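Local coordinates for protein arylsulfatase (Pseudoalteromonas sp. MB47, PDB 7AJ0) that probably removes sulfate groups from the marine algal polysaccharide fucoidan, acting as a calcium-binding, exo-acting sulfatase that assembles into a hexamer, at residues Pro340-Gly352 with Lys438-Asn452. Residues are numbered along the deposited sequence; the frame is centred on the assembly and turned at random.
Sequences PWRGGKGTTWEGG and KIHFKVFNTAVPRRN
The ammonium group of Lys438 reaches across to grip both a carboxylate in the first turn of helix 350-353 and a backbone carbonyl just ahead of it. NZ lies 2.8 Å from Glu350 OE2, meeting its anti lone pair in a salt bridge, and donates to Thr348 O (2.9 Å) in the carbonyl plane. Bends at chi2 (74°) and chi4 (-62°) bring NZ alongside the glutamate, which runs the opposite way. Glu476 adds a second carboxylate to NZ and bonds Glu350 N and His440, while Tyr97 holds Glu350 OE1. A methionine in place of Lys438 would probably leave the buried Glu350 carboxylate, and that of Glu476, without their shared cation. Trp349, the N-cap residue, lies obliquely against His440, ring planes at 47°, and its CZ2 touches Val443 CG1 (3.6 Å). The indole NE1 makes a weak bond to Phe444 O at the ring edge, and Arg342 NE lies over one indole face toward its rim. Phe444 offers a face to Thr347, whose CA stands 3.8 Å from the ring centroid in a CH-pi contact; Thr348 OG1, bonded to the Thr430 hydroxyl, meets the same ring at its edge. One water joins His440 ND1 and Lys442 O. The 343-349 loop, whose Lys345 pairs with calcium ligand Asp61, thus links the metal site to strands 437-440 and 442-446, with Trp466 and Phe468 of strand 466-469 also touching Trp349.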
loop_
_atom_site.group_PDB
_atom_site.type_symbol
_atom_site.label_atom_id
_atom_site.label_comp_id
_atom_site.label_asym_id
_atom_site.label_seq_id
_atom_site.Cartn_x
_atom_site.Cartn_y
_atom_site.Cartn_z
ATOM N N PRO A 340 5.739 -14.591 17.514
ATOM C CA PRO A 340 5.756 -13.126 17.624
ATOM C C PRO A 340 6.516 -12.442 16.502
ATOM O O PRO A 340 6.356 -11.225 16.328
ATOM C CB PRO A 340 6.438 -12.886 18.977
ATOM C CG PRO A 340 7.345 -14.061 19.136
ATOM C CD PRO A 340 6.631 -15.231 18.504
ATOM N N TRP A 341 7.317 -13.173 15.734
ATOM C CA TRP A 341 8.186 -12.558 14.747
ATOM C C TRP A 341 7.458 -12.360 13.420
ATOM O O TRP A 341 6.351 -12.855 13.201
ATOM C CB TRP A 341 9.436 -13.407 14.524
ATOM C CG TRP A 341 10.030 -13.978 15.770
ATOM C CD1 TRP A 341 10.434 -15.266 15.962
ATOM C CD2 TRP A 341 10.286 -13.289 16.999
ATOM N NE1 TRP A 341 10.931 -15.423 17.231
ATOM C CE2 TRP A 341 10.850 -14.225 17.890
ATOM C CE3 TRP A 341 10.094 -11.975 17.434
ATOM C CZ2 TRP A 341 11.226 -13.888 19.187
ATOM C CZ3 TRP A 341 10.468 -11.644 18.725
ATOM C CH2 TRP A 341 11.028 -12.596 19.585
ATOM N N ARG A 342 8.119 -11.641 12.517
ATOM C CA ARG A 342 7.532 -11.306 11.230
ATOM C C ARG A 342 7.481 -12.524 10.316
ATOM O O ARG A 342 8.340 -13.409 10.368
ATOM C CB ARG A 342 8.340 -10.190 10.571
ATOM C CG ARG A 342 7.872 -9.801 9.184
ATOM C CD ARG A 342 8.655 -8.600 8.684
ATOM N NE ARG A 342 8.168 -8.113 7.398
ATOM C CZ ARG A 342 8.562 -6.976 6.831
ATOM N NH1 ARG A 342 9.451 -6.203 7.440
ATOM N NH2 ARG A 342 8.064 -6.612 5.659
ATOM N N GLY A 343 6.456 -12.561 9.465
ATOM C CA GLY A 343 6.367 -13.603 8.473
ATOM C C GLY A 343 6.013 -14.950 9.079
ATOM O O GLY A 343 5.262 -15.054 10.049
ATOM N N GLY A 344 6.578 -15.999 8.490
ATOM C CA GLY A 344 6.297 -17.349 8.946
ATOM C C GLY A 344 6.923 -18.363 8.011
ATOM O O GLY A 344 7.838 -18.041 7.250
ATOM N N LYS A 345 6.415 -19.592 8.082
ATOM C CA LYS A 345 6.898 -20.663 7.220
ATOM C C LYS A 345 6.937 -20.209 5.766
ATOM O O LYS A 345 6.030 -19.521 5.288
ATOM C CB LYS A 345 5.997 -21.890 7.368
ATOM C CG LYS A 345 6.445 -23.118 6.604
ATOM C CD LYS A 345 5.358 -24.179 6.660
ATOM C CE LYS A 345 5.826 -25.512 6.111
ATOM N NZ LYS A 345 4.733 -26.525 6.178
ATOM N N GLY A 346 8.000 -20.594 5.066
ATOM C CA GLY A 346 8.169 -20.236 3.678
ATOM C C GLY A 346 8.906 -18.944 3.426
ATOM O O GLY A 346 8.977 -18.505 2.271
ATOM N N THR A 347 9.447 -18.312 4.464
ATOM C CA THR A 347 10.214 -17.088 4.310
ATOM C C THR A 347 11.392 -17.132 5.271
ATOM O O THR A 347 11.381 -17.862 6.265
ATOM C CB THR A 347 9.375 -15.833 4.584
ATOM O OG1 THR A 347 9.053 -15.761 5.980
ATOM C CG2 THR A 347 8.089 -15.855 3.774
ATOM N N THR A 348 12.415 -16.336 4.966
ATOM C CA THR A 348 13.564 -16.186 5.847
ATOM C C THR A 348 13.445 -14.964 6.749
ATOM O O THR A 348 14.460 -14.465 7.245
ATOM C CB THR A 348 14.857 -16.128 5.034
ATOM O OG1 THR A 348 14.696 -15.230 3.931
ATOM C CG2 THR A 348 15.217 -17.518 4.525
ATOM N N TRP A 349 12.231 -14.458 6.954
ATOM C CA TRP A 349 11.986 -13.624 8.118
ATOM C C TRP A 349 12.191 -14.467 9.375
ATOM O O TRP A 349 12.178 -15.701 9.335
ATOM C CB TRP A 349 10.576 -13.044 8.100
ATOM C CG TRP A 349 10.324 -12.058 7.001
ATOM C CD1 TRP A 349 9.432 -12.187 5.977
ATOM C CD2 TRP A 349 10.969 -10.793 6.813
ATOM N NE1 TRP A 349 9.478 -11.079 5.166
ATOM C CE2 TRP A 349 10.415 -10.209 5.657
ATOM C CE3 TRP A 349 11.961 -10.097 7.510
ATOM C CZ2 TRP A 349 10.822 -8.966 5.181
ATOM C CZ3 TRP A 349 12.361 -8.865 7.038
ATOM C CH2 TRP A 349 11.793 -8.310 5.884
ATOM N N GLU A 350 12.382 -13.794 10.507
ATOM C CA GLU A 350 12.604 -14.529 11.748
ATOM C C GLU A 350 11.435 -15.453 12.064
ATOM O O GLU A 350 11.635 -16.530 12.639
ATOM C CB GLU A 350 12.852 -13.553 12.893
ATOM C CG GLU A 350 14.168 -12.807 12.764
ATOM C CD GLU A 350 15.361 -13.730 12.884
ATOM O OE1 GLU A 350 15.497 -14.380 13.942
ATOM O OE2 GLU A 350 16.154 -13.818 11.919
ATOM N N GLY A 351 10.217 -15.066 11.677
ATOM C CA GLY A 351 9.066 -15.912 11.932
ATOM C C GLY A 351 9.175 -17.287 11.304
ATOM O O GLY A 351 8.582 -18.249 11.799
ATOM N N GLY A 352 9.931 -17.405 10.220
ATOM C CA GLY A 352 10.028 -18.666 9.517
ATOM C C GLY A 352 11.123 -19.588 10.011
ATOM O O GLY A 352 11.002 -20.812 9.888
ATOM N N LYS A 438 20.688 -9.157 11.901
ATOM C CA LYS A 438 20.088 -9.920 10.813
ATOM C C LYS A 438 20.265 -9.128 9.524
ATOM O O LYS A 438 19.740 -8.018 9.400
ATOM C CB LYS A 438 18.610 -10.179 11.105
ATOM C CG LYS A 438 17.830 -10.838 9.983
ATOM C CD LYS A 438 18.164 -12.309 9.850
ATOM C CE LYS A 438 17.217 -12.991 8.876
ATOM N NZ LYS A 438 15.795 -12.950 9.327
ATOM N N ILE A 439 21.006 -9.693 8.573
ATOM C CA ILE A 439 21.318 -9.028 7.311
ATOM C C ILE A 439 20.619 -9.782 6.189
ATOM O O ILE A 439 20.834 -10.989 6.015
ATOM C CB ILE A 439 22.833 -8.962 7.065
ATOM C CG1 ILE A 439 23.547 -8.313 8.251
ATOM C CG2 ILE A 439 23.135 -8.186 5.792
ATOM C CD1 ILE A 439 24.090 -9.308 9.249
ATOM N N HIS A 440 19.790 -9.075 5.426
ATOM C CA HIS A 440 19.049 -9.662 4.319
ATOM C C HIS A 440 19.654 -9.212 2.994
ATOM O O HIS A 440 19.823 -8.011 2.757
ATOM C CB HIS A 440 17.571 -9.262 4.354
ATOM C CG HIS A 440 16.839 -9.729 5.570
ATOM N ND1 HIS A 440 15.955 -10.785 5.548
ATOM C CD2 HIS A 440 16.847 -9.271 6.844
ATOM C CE1 HIS A 440 15.454 -10.962 6.756
ATOM N NE2 HIS A 440 15.980 -10.058 7.562
ATOM N N PHE A 441 19.967 -10.176 2.133
ATOM C CA PHE A 441 20.373 -9.890 0.764
ATOM C C PHE A 441 19.249 -10.123 -0.232
ATOM O O PHE A 441 19.293 -9.569 -1.334
ATOM C CB PHE A 441 21.590 -10.742 0.399
ATOM C CG PHE A 441 22.739 -10.581 1.357
ATOM C CD1 PHE A 441 23.660 -9.562 1.191
ATOM C CD2 PHE A 441 22.883 -11.438 2.436
ATOM C CE1 PHE A 441 24.711 -9.409 2.078
ATOM C CE2 PHE A 441 23.931 -11.287 3.325
ATOM C CZ PHE A 441 24.845 -10.272 3.146
ATOM N N LYS A 442 18.247 -10.914 0.139
ATOM C CA LYS A 442 17.010 -11.061 -0.618
ATOM C C LYS A 442 15.868 -11.109 0.385
ATOM O O LYS A 442 15.997 -11.713 1.454
ATOM C CB LYS A 442 17.029 -12.311 -1.498
ATOM C CG LYS A 442 17.997 -12.204 -2.674
ATOM C CD LYS A 442 18.032 -13.476 -3.507
ATOM C CE LYS A 442 18.966 -13.325 -4.702
ATOM N NZ LYS A 442 19.002 -14.561 -5.535
ATOM N N VAL A 443 14.754 -10.467 0.039
ATOM C CA VAL A 443 13.674 -10.200 0.981
ATOM C C VAL A 443 12.373 -10.771 0.438
ATOM O O VAL A 443 12.026 -10.546 -0.726
ATOM C CB VAL A 443 13.534 -8.688 1.246
ATOM C CG1 VAL A 443 12.188 -8.367 1.879
ATOM C CG2 VAL A 443 14.676 -8.210 2.129
ATOM N N PHE A 444 11.655 -11.501 1.290
ATOM C CA PHE A 444 10.312 -11.954 0.961
ATOM C C PHE A 444 9.318 -10.825 1.211
ATOM O O PHE A 444 9.325 -10.205 2.279
ATOM C CB PHE A 444 9.934 -13.174 1.797
ATOM C CG PHE A 444 10.659 -14.429 1.406
ATOM C CD1 PHE A 444 11.905 -14.719 1.933
ATOM C CD2 PHE A 444 10.088 -15.325 0.519
ATOM C CE1 PHE A 444 12.570 -15.875 1.579
ATOM C CE2 PHE A 444 10.748 -16.485 0.162
ATOM C CZ PHE A 444 11.991 -16.758 0.693
ATOM N N ASN A 445 8.467 -10.557 0.227
ATOM C CA ASN A 445 7.463 -9.503 0.314
ATOM C C ASN A 445 6.102 -10.136 0.068
ATOM O O ASN A 445 5.889 -10.771 -0.968
ATOM C CB ASN A 445 7.756 -8.391 -0.693
ATOM C CG ASN A 445 7.108 -7.078 -0.310
ATOM O OD1 ASN A 445 7.424 -6.495 0.728
ATOM N ND2 ASN A 445 6.204 -6.599 -1.154
ATOM N N THR A 446 5.189 -9.968 1.020
ATOM C CA THR A 446 3.924 -10.688 1.032
ATOM C C THR A 446 2.787 -9.776 0.593
ATOM O O THR A 446 2.609 -8.686 1.147
ATOM C CB THR A 446 3.643 -11.250 2.428
ATOM O OG1 THR A 446 4.781 -11.997 2.880
ATOM C CG2 THR A 446 2.418 -12.152 2.406
ATOM N N ALA A 447 2.010 -10.237 -0.388
ATOM C CA ALA A 447 0.965 -9.423 -0.995
ATOM C C ALA A 447 -0.381 -9.542 -0.293
ATOM O O ALA A 447 -1.186 -8.607 -0.360
ATOM C CB ALA A 447 0.797 -9.805 -2.471
ATOM N N VAL A 448 -0.650 -10.664 0.367
ATOM C CA VAL A 448 -1.901 -10.894 1.080
ATOM C C VAL A 448 -1.555 -11.215 2.526
ATOM O O VAL A 448 -0.651 -12.017 2.770
ATOM C CB VAL A 448 -2.727 -12.039 0.463
ATOM C CG1 VAL A 448 -4.067 -12.169 1.170
ATOM C CG2 VAL A 448 -2.929 -11.823 -1.031
ATOM N N PRO A 449 -2.234 -10.626 3.512
ATOM C CA PRO A 449 -1.913 -10.944 4.911
ATOM C C PRO A 449 -2.017 -12.437 5.188
ATOM O O PRO A 449 -2.967 -13.101 4.769
ATOM C CB PRO A 449 -2.957 -10.150 5.708
ATOM C CG PRO A 449 -3.366 -9.038 4.799
ATOM C CD PRO A 449 -3.294 -9.604 3.404
ATOM N N ARG A 450 -1.021 -12.958 5.901
ATOM C CA ARG A 450 -0.864 -14.344 6.319
ATOM C C ARG A 450 -0.303 -15.228 5.206
ATOM O O ARG A 450 0.055 -16.374 5.479
ATOM C CB ARG A 450 -2.175 -14.986 6.814
ATOM C CG ARG A 450 -2.798 -14.341 8.036
ATOM C CD ARG A 450 -3.961 -15.194 8.547
ATOM N NE ARG A 450 -4.608 -14.608 9.716
ATOM C CZ ARG A 450 -5.835 -14.090 9.724
ATOM N NH1 ARG A 450 -6.580 -14.083 8.624
ATOM N NH2 ARG A 450 -6.321 -13.584 10.848
ATOM N N ARG A 451 -0.210 -14.749 3.971
ATOM C CA ARG A 451 0.057 -15.619 2.825
ATOM C C ARG A 451 1.534 -15.576 2.437
ATOM O O ARG A 451 1.909 -15.289 1.296
ATOM C CB ARG A 451 -0.841 -15.226 1.656
ATOM C CG ARG A 451 -2.292 -15.639 1.847
ATOM C CD ARG A 451 -2.406 -17.154 1.871
ATOM N NE ARG A 451 -3.782 -17.622 1.991
ATOM C CZ ARG A 451 -4.156 -18.880 1.791
ATOM N NH1 ARG A 451 -3.254 -19.794 1.454
ATOM N NH2 ARG A 451 -5.430 -19.223 1.921
ATOM N N ASN A 452 2.375 -15.904 3.419
ATOM C CA ASN A 452 3.816 -15.906 3.199
ATOM C C ASN A 452 4.207 -16.900 2.114
ATOM O O ASN A 452 5.014 -16.588 1.230
ATOM C CB ASN A 452 4.536 -16.233 4.509
ATOM C CG ASN A 452 4.038 -15.399 5.672
ATOM O OD1 ASN A 452 3.455 -15.923 6.624
ATOM N ND2 ASN A 452 4.261 -14.092 5.598
HETATM O O HOH W 1 6.134 -8.497 3.431
HETATM O O HOH W 2 7.273 -17.483 0.162
HETATM O O HOH W 3 15.159 -12.820 3.819
#